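Local coordinates for DNA repair protein RAD7 (Saccharomyces cerevisiae, PDB 5ZB2), which takes part, within the global genome repair complex, in nucleotide excision repair of nontranscribed DNA damaged by UV light, bulky adducts or cross-links, at residues A[291-296]-A[313-318]; A[331-336]-A[353-358]; A[342-347]-A[368-373]; A[359-364]-A[383-388]; A[372-377]-A[393-398]. All blocks are in the same frame, centred on the assembly; numbering follows the deposited sequence.

Contact 1: A[291-296]-A[313-318]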
# COMPACT_ATOMS: atom_id res chain seq x y z
N VAL A 291 -8.32 36.92 39.25
CA VAL A 291 -8.66 35.52 39.08
C VAL A 291 -7.76 34.66 39.96
O VAL A 291 -6.70 35.09 40.43
CB VAL A 291 -8.57 35.08 37.61
CG1 VAL A 291 -9.48 35.94 36.75
CG2 VAL A 291 -7.13 35.14 37.11
N GLU A 292 -8.19 33.42 40.17
CA GLU A 292 -7.43 32.42 40.90
C GLU A 292 -6.97 31.35 39.92
O GLU A 292 -7.80 30.70 39.27
CB GLU A 292 -8.26 31.80 42.02
CG GLU A 292 -8.69 32.80 43.09
CD GLU A 292 -9.48 32.15 44.21
OE1 GLU A 292 -9.78 30.94 44.11
OE2 GLU A 292 -9.79 32.84 45.20
N LEU A 293 -5.66 31.17 39.81
CA LEU A 293 -5.09 30.24 38.85
C LEU A 293 -4.54 29.00 39.55
O LEU A 293 -3.37 28.65 39.39
CB LEU A 293 -3.99 30.93 38.05
CG LEU A 293 -4.47 32.14 37.25
CD1 LEU A 293 -3.31 33.02 36.82
CD2 LEU A 293 -5.27 31.68 36.05
N ASN A 294 -5.40 28.32 40.32
CA ASN A 294 -4.98 27.18 41.13
C ASN A 294 -4.68 25.93 40.31
O ASN A 294 -4.22 24.94 40.88
CB ASN A 294 -6.06 26.85 42.17
CG ASN A 294 -6.24 27.96 43.19
OD1 ASN A 294 -5.28 28.63 43.57
ND2 ASN A 294 -7.47 28.14 43.65
N ASN A 295 -4.94 25.95 39.00
CA ASN A 295 -4.74 24.78 38.16
C ASN A 295 -3.69 25.00 37.08
O ASN A 295 -3.53 24.15 36.20
CB ASN A 295 -6.07 24.36 37.52
CG ASN A 295 -7.15 24.08 38.54
OD1 ASN A 295 -7.96 24.95 38.86
ND2 ASN A 295 -7.17 22.86 39.06
N LEU A 296 -2.98 26.12 37.11
CA LEU A 296 -2.03 26.44 36.05
C LEU A 296 -0.81 25.54 36.16
O LEU A 296 -0.07 25.60 37.15
CB LEU A 296 -1.64 27.91 36.12
CG LEU A 296 -0.86 28.46 34.92
CD1 LEU A 296 -1.69 28.39 33.65
CD2 LEU A 296 -0.42 29.90 35.19
N ILE A 313 4.71 38.40 40.14
CA ILE A 313 4.33 38.28 41.55
C ILE A 313 2.84 38.02 41.67
O ILE A 313 2.40 37.11 42.38
CB ILE A 313 4.76 39.53 42.33
CG1 ILE A 313 6.29 39.64 42.35
CG2 ILE A 313 4.21 39.50 43.76
CD1 ILE A 313 6.82 40.90 43.01
N GLU A 314 2.03 38.83 40.98
CA GLU A 314 0.58 38.62 41.02
C GLU A 314 0.21 37.23 40.52
O GLU A 314 -0.72 36.61 41.05
CB GLU A 314 -0.13 39.70 40.19
CG GLU A 314 -0.05 41.11 40.76
CD GLU A 314 -0.80 41.27 42.08
OE1 GLU A 314 -1.56 40.35 42.45
OE2 GLU A 314 -0.63 42.31 42.74
N LEU A 315 0.92 36.73 39.51
CA LEU A 315 0.67 35.37 39.03
C LEU A 315 0.90 34.35 40.14
O LEU A 315 0.04 33.50 40.41
CB LEU A 315 1.56 35.07 37.82
CG LEU A 315 1.56 33.62 37.31
CD1 LEU A 315 0.19 33.24 36.77
CD2 LEU A 315 2.63 33.42 36.24
N LEU A 316 2.06 34.41 40.79
CA LEU A 316 2.41 33.41 41.80
C LEU A 316 1.49 33.51 43.02
O LEU A 316 1.05 32.49 43.55
CB LEU A 316 3.87 33.58 42.22
CG LEU A 316 4.90 33.43 41.10
CD1 LEU A 316 6.25 33.93 41.58
CD2 LEU A 316 5.00 31.99 40.64
N LEU A 317 1.21 34.73 43.48
CA LEU A 317 0.43 34.91 44.70
C LEU A 317 -1.06 34.65 44.52
O LEU A 317 -1.79 34.62 45.52
CB LEU A 317 0.64 36.33 45.24
CG LEU A 317 1.84 36.52 46.17
CD1 LEU A 317 3.12 35.99 45.55
CD2 LEU A 317 2.00 37.99 46.54
N ASN A 318 -1.54 34.46 43.29
CA ASN A 318 -2.96 34.24 43.04
C ASN A 318 -3.24 32.80 42.61
O ASN A 318 -4.11 32.54 41.78
CB ASN A 318 -3.49 35.22 42.01
CG ASN A 318 -3.75 36.61 42.60
OD1 ASN A 318 -4.85 36.89 43.07
ND2 ASN A 318 -2.74 37.46 42.57

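Contact 2: A[331-336]-A[353-358]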
# COMPACT_ATOMS: atom_id res chain seq x y z
N SER A 331 13.80 36.21 28.07
CA SER A 331 13.95 37.54 27.50
C SER A 331 13.18 38.61 28.26
O SER A 331 13.03 39.73 27.73
CB SER A 331 13.53 37.60 26.02
OG SER A 331 14.25 36.66 25.25
N LEU A 332 12.69 38.33 29.47
CA LEU A 332 12.04 39.37 30.28
C LEU A 332 13.13 40.21 30.93
O LEU A 332 13.53 40.01 32.08
CB LEU A 332 11.10 38.75 31.30
CG LEU A 332 9.88 37.98 30.77
CD1 LEU A 332 8.74 38.05 31.77
CD2 LEU A 332 9.42 38.49 29.41
N LYS A 333 13.61 41.19 30.17
CA LYS A 333 14.71 42.04 30.61
C LYS A 333 14.31 42.97 31.74
O LYS A 333 15.19 43.48 32.45
CB LYS A 333 15.22 42.87 29.43
CG LYS A 333 16.73 42.84 29.24
CD LYS A 333 17.18 41.51 28.64
CE LYS A 333 18.66 41.56 28.26
NZ LYS A 333 19.11 40.29 27.63
N GLU A 334 13.01 43.22 31.94
CA GLU A 334 12.56 44.16 32.96
C GLU A 334 12.49 43.55 34.35
O GLU A 334 12.38 44.29 35.33
CB GLU A 334 11.19 44.72 32.59
CG GLU A 334 11.20 45.57 31.33
CD GLU A 334 12.12 46.77 31.43
OE1 GLU A 334 12.14 47.40 32.51
OE2 GLU A 334 12.82 47.07 30.45
N LEU A 335 12.55 42.23 34.47
CA LEU A 335 12.49 41.61 35.79
C LEU A 335 13.69 42.02 36.63
O LEU A 335 14.77 42.31 36.11
CB LEU A 335 12.42 40.09 35.67
CG LEU A 335 11.18 39.51 34.98
CD1 LEU A 335 11.32 38.01 34.81
CD2 LEU A 335 9.92 39.86 35.76
N THR A 336 13.49 42.05 37.94
CA THR A 336 14.56 42.27 38.90
C THR A 336 14.60 41.09 39.86
O THR A 336 13.82 40.13 39.74
CB THR A 336 14.36 43.58 39.67
OG1 THR A 336 13.37 43.40 40.69
CG2 THR A 336 13.93 44.71 38.74
N LEU A 353 15.09 30.88 32.03
CA LEU A 353 15.51 32.25 32.33
C LEU A 353 16.48 32.79 31.30
O LEU A 353 17.25 33.71 31.59
CB LEU A 353 16.13 32.32 33.73
CG LEU A 353 15.24 31.87 34.88
CD1 LEU A 353 16.00 31.95 36.19
CD2 LEU A 353 13.96 32.71 34.96
N GLY A 354 16.46 32.25 30.08
CA GLY A 354 17.34 32.70 29.03
C GLY A 354 17.18 34.17 28.72
O GLY A 354 16.07 34.65 28.50
N PHE A 355 18.30 34.89 28.71
CA PHE A 355 18.32 36.32 28.40
C PHE A 355 17.58 37.15 29.46
O PHE A 355 17.09 38.24 29.17
CB PHE A 355 17.74 36.61 27.01
CG PHE A 355 18.54 36.01 25.89
CD1 PHE A 355 19.67 36.66 25.41
CD2 PHE A 355 18.17 34.81 25.31
CE1 PHE A 355 20.42 36.12 24.38
CE2 PHE A 355 18.91 34.26 24.28
CZ PHE A 355 20.04 34.92 23.81
N VAL A 356 17.50 36.64 30.69
CA VAL A 356 16.94 37.40 31.80
C VAL A 356 18.10 38.14 32.46
O VAL A 356 18.86 37.57 33.25
CB VAL A 356 16.19 36.50 32.79
CG1 VAL A 356 15.60 37.33 33.92
CG2 VAL A 356 15.08 35.75 32.07
N ARG A 357 18.21 39.43 32.14
CA ARG A 357 19.36 40.24 32.53
C ARG A 357 19.70 40.08 34.01
O ARG A 357 20.86 39.85 34.37
CB ARG A 357 19.07 41.70 32.19
CG ARG A 357 20.05 42.73 32.73
CD ARG A 357 19.51 44.14 32.51
NE ARG A 357 18.18 44.30 33.08
CZ ARG A 357 17.94 44.49 34.38
NH1 ARG A 357 18.94 44.56 35.24
NH2 ARG A 357 16.69 44.61 34.80
N CYS A 358 18.71 40.21 34.89
CA CYS A 358 18.98 40.34 36.31
C CYS A 358 19.50 39.06 36.95
O CYS A 358 20.01 39.12 38.08
CB CYS A 358 17.72 40.81 37.05
SG CYS A 358 16.44 39.55 37.17
O HOH W 1 15.94 41.05 33.87

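Contact 3: A[342-347]-A[368-373]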
# COMPACT_ATOMS: atom_id res chain seq x y z
N ALA A 342 9.67 35.82 45.22
CA ALA A 342 8.37 35.18 45.36
C ALA A 342 8.27 33.84 44.64
O ALA A 342 7.29 33.11 44.85
CB ALA A 342 7.27 36.11 44.84
N LEU A 343 9.25 33.50 43.80
CA LEU A 343 9.19 32.28 43.00
C LEU A 343 9.61 31.10 43.87
O LEU A 343 10.74 30.60 43.80
CB LEU A 343 10.06 32.41 41.76
CG LEU A 343 10.00 31.27 40.74
CD1 LEU A 343 8.57 31.00 40.29
CD2 LEU A 343 10.88 31.59 39.54
N ALA A 344 8.68 30.64 44.70
CA ALA A 344 8.89 29.49 45.59
C ALA A 344 7.73 28.52 45.35
O ALA A 344 6.66 28.67 45.94
CB ALA A 344 8.97 29.93 47.05
N CYS A 345 7.96 27.53 44.50
CA CYS A 345 6.91 26.64 44.04
C CYS A 345 7.24 25.20 44.40
O CYS A 345 8.33 24.72 44.07
CB CYS A 345 6.74 26.77 42.52
SG CYS A 345 6.60 28.48 41.94
N PRO A 346 6.33 24.47 45.05
CA PRO A 346 6.66 23.09 45.44
C PRO A 346 6.79 22.13 44.26
O PRO A 346 7.54 21.15 44.37
CB PRO A 346 5.48 22.69 46.34
CG PRO A 346 4.36 23.56 45.91
CD PRO A 346 4.97 24.86 45.48
N ASN A 347 6.11 22.38 43.15
CA ASN A 347 6.05 21.44 42.04
C ASN A 347 6.78 21.93 40.79
O ASN A 347 6.75 21.23 39.77
CB ASN A 347 4.59 21.13 41.69
CG ASN A 347 3.81 20.63 42.89
OD1 ASN A 347 4.21 19.67 43.56
ND2 ASN A 347 2.69 21.30 43.18
N GLY A 368 17.36 27.56 43.83
CA GLY A 368 17.63 26.17 44.15
C GLY A 368 17.14 25.76 45.53
O GLY A 368 16.79 24.60 45.75
N GLU A 369 17.11 26.71 46.47
CA GLU A 369 16.67 26.42 47.83
C GLU A 369 15.17 26.59 48.02
O GLU A 369 14.59 25.94 48.90
CB GLU A 369 17.41 27.32 48.82
CG GLU A 369 18.93 27.27 48.72
CD GLU A 369 19.49 25.86 48.78
OE1 GLU A 369 19.46 25.16 47.74
OE2 GLU A 369 19.96 25.45 49.86
N GLN A 370 14.52 27.43 47.21
CA GLN A 370 13.10 27.70 47.37
C GLN A 370 12.21 26.80 46.52
O GLN A 370 10.98 26.88 46.64
CB GLN A 370 12.80 29.17 47.01
CG GLN A 370 13.35 30.18 47.99
CD GLN A 370 12.93 31.60 47.65
OE1 GLN A 370 12.41 31.86 46.57
NE2 GLN A 370 13.17 32.52 48.57
N ASN A 371 12.79 25.96 45.67
CA ASN A 371 12.03 25.12 44.74
C ASN A 371 12.57 23.69 44.82
O ASN A 371 13.50 23.32 44.09
CB ASN A 371 12.11 25.67 43.32
CG ASN A 371 11.47 27.04 43.19
OD1 ASN A 371 10.28 27.15 42.89
ND2 ASN A 371 12.25 28.09 43.44
N PRO A 372 11.99 22.86 45.69
CA PRO A 372 12.59 21.54 45.94
C PRO A 372 12.62 20.63 44.73
O PRO A 372 13.51 19.77 44.62
CB PRO A 372 11.71 20.96 47.06
CG PRO A 372 10.40 21.65 46.90
CD PRO A 372 10.73 23.04 46.43
N ASN A 373 11.67 20.77 43.80
CA ASN A 373 11.58 19.90 42.64
C ASN A 373 12.15 20.52 41.38
O ASN A 373 12.06 19.91 40.31
CB ASN A 373 10.12 19.49 42.41
CG ASN A 373 9.62 18.52 43.45
OD1 ASN A 373 10.36 17.67 43.95
ND2 ASN A 373 8.34 18.64 43.80

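Contact 4: A[359-364]-A[383-388]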
# COMPACT_ATOMS: atom_id res chain seq x y z
N VAL A 359 19.39 37.91 36.28
CA VAL A 359 19.76 36.64 36.91
C VAL A 359 21.26 36.60 37.16
O VAL A 359 22.06 36.89 36.27
CB VAL A 359 19.31 35.45 36.04
CG1 VAL A 359 19.71 34.12 36.67
CG2 VAL A 359 17.81 35.49 35.82
N ASP A 360 21.64 36.25 38.39
CA ASP A 360 23.04 36.07 38.75
C ASP A 360 23.13 34.86 39.68
O ASP A 360 22.15 34.16 39.91
CB ASP A 360 23.62 37.35 39.38
CG ASP A 360 22.92 37.75 40.67
OD1 ASP A 360 22.34 36.87 41.35
OD2 ASP A 360 22.95 38.95 41.01
N ASP A 361 24.33 34.63 40.22
CA ASP A 361 24.55 33.46 41.07
C ASP A 361 23.64 33.49 42.29
O ASP A 361 23.11 32.45 42.71
CB ASP A 361 26.01 33.38 41.49
CG ASP A 361 26.95 33.18 40.32
OD1 ASP A 361 26.53 32.56 39.32
OD2 ASP A 361 28.11 33.63 40.40
N SER A 362 23.44 34.68 42.87
CA SER A 362 22.58 34.79 44.04
C SER A 362 21.15 34.36 43.74
O SER A 362 20.48 33.78 44.60
CB SER A 362 22.59 36.23 44.56
OG SER A 362 23.90 36.62 44.94
N VAL A 363 20.67 34.62 42.52
CA VAL A 363 19.32 34.22 42.15
C VAL A 363 19.24 32.71 41.98
O VAL A 363 18.34 32.05 42.52
CB VAL A 363 18.87 34.96 40.88
CG1 VAL A 363 17.44 34.57 40.51
CG2 VAL A 363 18.98 36.46 41.06
N ILE A 364 20.18 32.13 41.23
CA ILE A 364 20.23 30.68 41.07
C ILE A 364 20.32 30.01 42.43
O ILE A 364 19.64 29.01 42.69
CB ILE A 364 21.41 30.28 40.16
CG1 ILE A 364 21.24 30.90 38.76
CG2 ILE A 364 21.55 28.77 40.08
CD1 ILE A 364 19.97 30.49 38.03
N ASN A 383 25.09 36.41 31.42
CA ASN A 383 26.54 36.45 31.57
C ASN A 383 26.97 36.53 33.03
O ASN A 383 28.07 36.08 33.38
CB ASN A 383 27.11 37.63 30.78
CG ASN A 383 26.81 37.54 29.30
OD1 ASN A 383 26.76 36.45 28.73
ND2 ASN A 383 26.60 38.69 28.66
N LEU A 384 26.12 37.08 33.90
CA LEU A 384 26.46 37.22 35.31
C LEU A 384 26.37 35.91 36.08
O LEU A 384 26.59 35.92 37.30
CB LEU A 384 25.55 38.27 35.96
CG LEU A 384 25.76 39.75 35.60
CD1 LEU A 384 27.20 40.20 35.86
CD2 LEU A 384 25.35 40.05 34.16
N VAL A 385 26.05 34.80 35.42
CA VAL A 385 26.08 33.49 36.05
C VAL A 385 27.44 32.86 35.76
O VAL A 385 27.78 32.60 34.60
CB VAL A 385 24.94 32.59 35.53
CG1 VAL A 385 24.97 31.24 36.22
CG2 VAL A 385 23.59 33.27 35.72
N THR A 386 28.22 32.62 36.81
CA THR A 386 29.58 32.14 36.69
C THR A 386 29.66 30.66 37.08
O THR A 386 28.65 30.02 37.39
CB THR A 386 30.53 32.96 37.57
OG1 THR A 386 30.19 32.79 38.95
CG2 THR A 386 30.44 34.43 37.21
N GLU A 387 30.88 30.13 37.06
CA GLU A 387 31.10 28.75 37.49
C GLU A 387 30.76 28.58 38.97
O GLU A 387 30.37 27.49 39.39
CB GLU A 387 32.56 28.34 37.23
CG GLU A 387 33.61 28.98 38.14
CD GLU A 387 33.90 30.43 37.79
OE1 GLU A 387 33.81 30.78 36.60
OE2 GLU A 387 34.22 31.21 38.72
N LYS A 388 30.90 29.65 39.76
CA LYS A 388 30.63 29.60 41.19
C LYS A 388 29.15 29.43 41.51
O LYS A 388 28.80 29.35 42.69
CB LYS A 388 31.16 30.88 41.84
CG LYS A 388 31.27 30.84 43.35
CD LYS A 388 31.89 32.11 43.90
CE LYS A 388 32.00 32.09 45.41
NZ LYS A 388 32.58 33.35 45.95
O HOH W 2 26.96 36.42 40.08

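Contact 5: A[372-377]-A[393-398]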
# COMPACT_ATOMS: atom_id res chain seq x y z
N PRO A 372 11.99 22.86 45.69
CA PRO A 372 12.59 21.54 45.94
C PRO A 372 12.62 20.63 44.73
O PRO A 372 13.51 19.77 44.62
CB PRO A 372 11.71 20.96 47.06
CG PRO A 372 10.40 21.65 46.90
CD PRO A 372 10.73 23.04 46.43
N ASN A 373 11.67 20.77 43.80
CA ASN A 373 11.58 19.90 42.64
C ASN A 373 12.15 20.52 41.38
O ASN A 373 12.06 19.91 40.31
CB ASN A 373 10.12 19.49 42.41
CG ASN A 373 9.62 18.52 43.45
OD1 ASN A 373 10.36 17.67 43.95
ND2 ASN A 373 8.34 18.64 43.80
N LEU A 374 12.74 21.71 41.46
CA LEU A 374 13.34 22.34 40.29
C LEU A 374 14.58 21.56 39.88
O LEU A 374 15.49 21.36 40.70
CB LEU A 374 13.68 23.80 40.59
CG LEU A 374 14.18 24.65 39.42
CD1 LEU A 374 13.19 24.65 38.26
CD2 LEU A 374 14.43 26.07 39.89
N THR A 375 14.63 21.12 38.63
CA THR A 375 15.73 20.29 38.14
C THR A 375 16.52 20.92 37.00
O THR A 375 17.70 20.59 36.84
CB THR A 375 15.20 18.93 37.66
OG1 THR A 375 14.40 19.11 36.48
CG2 THR A 375 14.35 18.28 38.74
N VAL A 376 15.92 21.81 36.21
CA VAL A 376 16.60 22.43 35.08
C VAL A 376 16.32 23.93 35.08
O VAL A 376 15.17 24.35 35.26
CB VAL A 376 16.17 21.80 33.74
CG1 VAL A 376 16.90 22.46 32.57
CG2 VAL A 376 16.42 20.30 33.75
N ILE A 377 17.37 24.72 34.88
CA ILE A 377 17.26 26.17 34.74
C ILE A 377 18.10 26.58 33.54
O ILE A 377 19.32 26.37 33.53
CB ILE A 377 17.73 26.91 36.00
CG1 ILE A 377 16.91 26.49 37.22
CG2 ILE A 377 17.63 28.43 35.79
CD1 ILE A 377 17.47 27.04 38.53
N PRO A 393 22.47 19.22 45.03
CA PRO A 393 22.24 17.96 44.31
C PRO A 393 20.89 17.93 43.61
O PRO A 393 19.84 18.19 44.21
CB PRO A 393 22.31 16.90 45.42
CG PRO A 393 23.15 17.52 46.48
CD PRO A 393 22.84 18.99 46.44
N GLY A 394 20.92 17.62 42.31
CA GLY A 394 19.72 17.42 41.52
C GLY A 394 19.45 18.50 40.49
O GLY A 394 18.69 18.27 39.55
N LEU A 395 20.06 19.68 40.64
CA LEU A 395 19.80 20.81 39.76
C LEU A 395 20.92 20.94 38.74
O LEU A 395 22.10 20.88 39.09
CB LEU A 395 19.66 22.10 40.57
CG LEU A 395 19.06 23.31 39.83
CD1 LEU A 395 18.36 24.22 40.82
CD2 LEU A 395 20.13 24.09 39.07
N THR A 396 20.54 21.14 37.48
CA THR A 396 21.49 21.31 36.39
C THR A 396 21.18 22.60 35.65
O THR A 396 20.01 22.93 35.41
CB THR A 396 21.43 20.12 35.41
OG1 THR A 396 20.22 20.17 34.66
CG2 THR A 396 21.50 18.80 36.17
N LEU A 397 22.23 23.33 35.28
CA LEU A 397 22.10 24.59 34.56
C LEU A 397 22.51 24.39 33.11
O LEU A 397 23.60 23.88 32.84
CB LEU A 397 22.96 25.68 35.20
CG LEU A 397 22.69 26.01 36.68
CD1 LEU A 397 23.60 27.15 37.13
CD2 LEU A 397 21.24 26.37 36.92
N ILE A 398 21.64 24.78 32.19
CA ILE A 398 21.90 24.69 30.76
C ILE A 398 22.04 26.10 30.21
O ILE A 398 21.45 27.06 30.72
CB ILE A 398 20.80 23.91 30.03
CG1 ILE A 398 19.42 24.54 30.28
CG2 ILE A 398 20.82 22.45 30.47
CD1 ILE A 398 18.26 23.82 29.62

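Contact 1: A[291-296]-A[313-318]
Asn318 O receives two groups from the facing loop. Leu293 N donates to Asn318 O over 2.9 Å in a nearly straight bond (168° at the hydrogen) that arrives nearly along the C=O axis, and Glu292 CA adds a CA-H...O contact to the same oxygen at 3.4 Å. The side chain of Asn318 is turned to another task. Its ND2 folds back along its own helix and donates to Glu314 O at 2.7 Å, within the amide plane and onto a lone pair of that carbonyl; a second, weak bond from ND2 goes to Glu314 OE1. Asn318 CB lies against Val291 O, 3.6 Å off. In this leucine-rich-repeat solenoid the contact joins the loop between helix 281-290 and strand 298-300 to the later part of helix 309-320, that is, two successive layers of the stack. The apolar half is carried by leucines: Leu315 CD1 meets Leu293 CD1 at 3.5 Å and Leu296 CD2 at 3.7 Å, and its side chain crosses each of theirs at about a right angle. CG of Leu315 is anti to the backbone N (chi1 172°), and a chi2 of 65° then sets CD1 toward the loop leucines. A type I turn from Leu293 to Leu296 brings both loop leucines to that one methyl, while Phe288 of helix 281-290 packs on Leu293 and Leu315.

Contact 2: A[331-336]-A[353-358]
Arg357 extends with CG anti to its backbone N (chi1 170°) and then bends at chi3 (55°), which carries NE back to Lys333, whose own chain bends at chi2. The guanidinium grips one atom, Lys333 O, side-on with two nitrogens: NH2 at 3.0 Å and NE at 3.2 Å, both with the oxygen tilted modestly from the guanidinium plane. Meanwhile the lysine chain runs across the arginine stem, Lys333 CG lying 3.9 Å from Arg357 CB. At its far end, Lys333 NZ donates to Phe355 O over 3.3 Å from above the carbonyl plane, and lies at the edge of the Phe355 ring. The segments are two consecutive loops of the leucine-rich-repeat solenoid, each leading from a short strand to the next helix and each holding a beta turn, type I at Leu332-Leu335 and type II at Leu353-Val356. The second turn presents Gly354 O to Ser331 N at 2.8 Å. A water receives Cys358 N-H and sits 2.8 Å from Leu335 O. Cys358 SG lies 3.6 Å from Thr336 C. Thr336 OG1 bonds outside the pair, to Asp309 and to Glu338 N at the start of helix 337-341.

Contact 3: A[342-347]-A[368-373]
Asn371 faces the backbone of 343-345 with both ends of its amide. ND2 donates to Leu343 O at 3.0 Å with the acceptor close to the amide plane, and OD1 accepts from Cys345 N at 2.8 Å, the N-H coming from above the carbonyl plane (48° out of it). Successive turns of the leucine-rich-repeat solenoid stack here in register, Cys345-Pro346-Asn347 over Asn371-Pro372-Asn373, where each turn leaves its helix for the next strand. An alanine in place of Asn371 would probably leave the N-H of the buried Cys345 without its acceptor and Leu343 O without this donor, loosening the tie. Beside the amide, Ala344 CB rests on Gln370 CB at 3.9 Å, and Ala344 CA makes a CA-H...O contact with Gln370 O at 3.5 Å. Pro372 follows, its CD 3.8 Å from Cys345 O. Farther out, Asn371 ND2 is steadied by a bond to Leu367 O in its own helix, and an inverse gamma turn centred on Leu343 shapes the backbone that offers the carbonyl. Leu316 of helix 309-320 packs on Leu343 and Cys345. Farther along, Asn373 ND2 comes within 2.7 Å of Pro346 O, but the bond is strongly bent, 118° at the hydrogen, and weak.

Contact 4: A[359-364]-A[383-388]
Asp361 and Thr386 meet with their side chains at about a right angle, the carboxylate reaching across to two groups of the threonine. OD1 of Asp361 takes Thr386 N on its syn lone pair at 3.0 Å (156° at the hydrogen), while OD2 accepts from Thr386 OG1 at 2.7 Å, also on the syn side and 17° out of the carboxylate plane. Two bonds from one residue fix the rotation of the carboxylate. The hydroxyl can be gripped because Thr386 OG1 stands between its backbone N and carbonyl carbon (chi1 64°); it also takes a weak bond from Lys388 N. Asp361 OD1 lies against Val385 as well, 3.4 Å from its CA. On the inner side the valines cross obliquely, Val359 CG1 approaching Val385 CG2 at 4.1 Å. Nearby, Asp360 CB touches Leu384 CB at 4.0 Å, and a water bridges Asp361 N to Leu384 O. Asp360 itself serves as the N-cap, its OD1 accepting Val363 N at 3.0 Å. In the solenoid this surface contact sets the start of helix 361-370 against the long loop between strands 376-378 and 396-398, with Val359 also packing on Phe340 of helix 337-341.

Contact 5: A[372-377]-A[393-398]
Ile377 buries its side chain against two leucines of the facing segment 393-398. Its chi1 (-59°) sets CG1 beside the backbone N and an extended chi2 (172°) carries CD1 on to Leu395 CD1, 3.7 Å away, and its CB lies 3.7 Å from Leu397 CD2. Leu395 reaches in with CD1, which also approaches Leu374 CG at 4.4 Å, and the same methyl packs on Gly368 of helix 361-370. An alanine at Leu395 would probably open a gap beside Ile377 CD1 and Leu374, since the methyls that touch them are gone. Strands 376-378 and 396-398 pair in parallel, as successive strands of a leucine-rich-repeat solenoid do, and 396-398 is the outermost strand of this chain at its C-terminal end. Thr396 N donates to Thr375 O at 3.0 Å, Ile377 N to Thr396 O at 3.2 Å, and Ile398 N to Ile377 O at 3.1 Å. Thr396 OG1 adds a weak bond to Thr375 O. Ile377 and Leu397 point to one face, where Ile364 of helix 361-370 packs on both; Val376 and Thr396 point to the other. Lys44 of the neighbouring Elongin-C subunit packs on Thr396. Val376 CG1 also touches the end of Ile398, 3.5 Å from its CD1. Gly394, just ahead of the strand, has phi 110°, a backbone shape that calls for glycine.

All five contacts lie in the later, C-terminal part of the leucine-rich-repeat solenoid. Contact 1 comes first along the chain. Contacts 2 and 3 then alternate, as do contacts 3 and 4 and contacts 4 and 5. Contacts 3 and 5 share Pro372 and Asn373 and have centres about 10 Å apart, whereas the centres of contacts 1 and 4 are about 27 Å apart. Helix 361-370 serves contact 4 at its start and contact 3 at its end, and Ile364 of that helix packs on contact 5. Leu316 ties contact 1 to contact 3, and Leu353 links contact 2 to contacts 4 and 5. Adjacent turns are thus joined up to the final strand, beside Elongin-C.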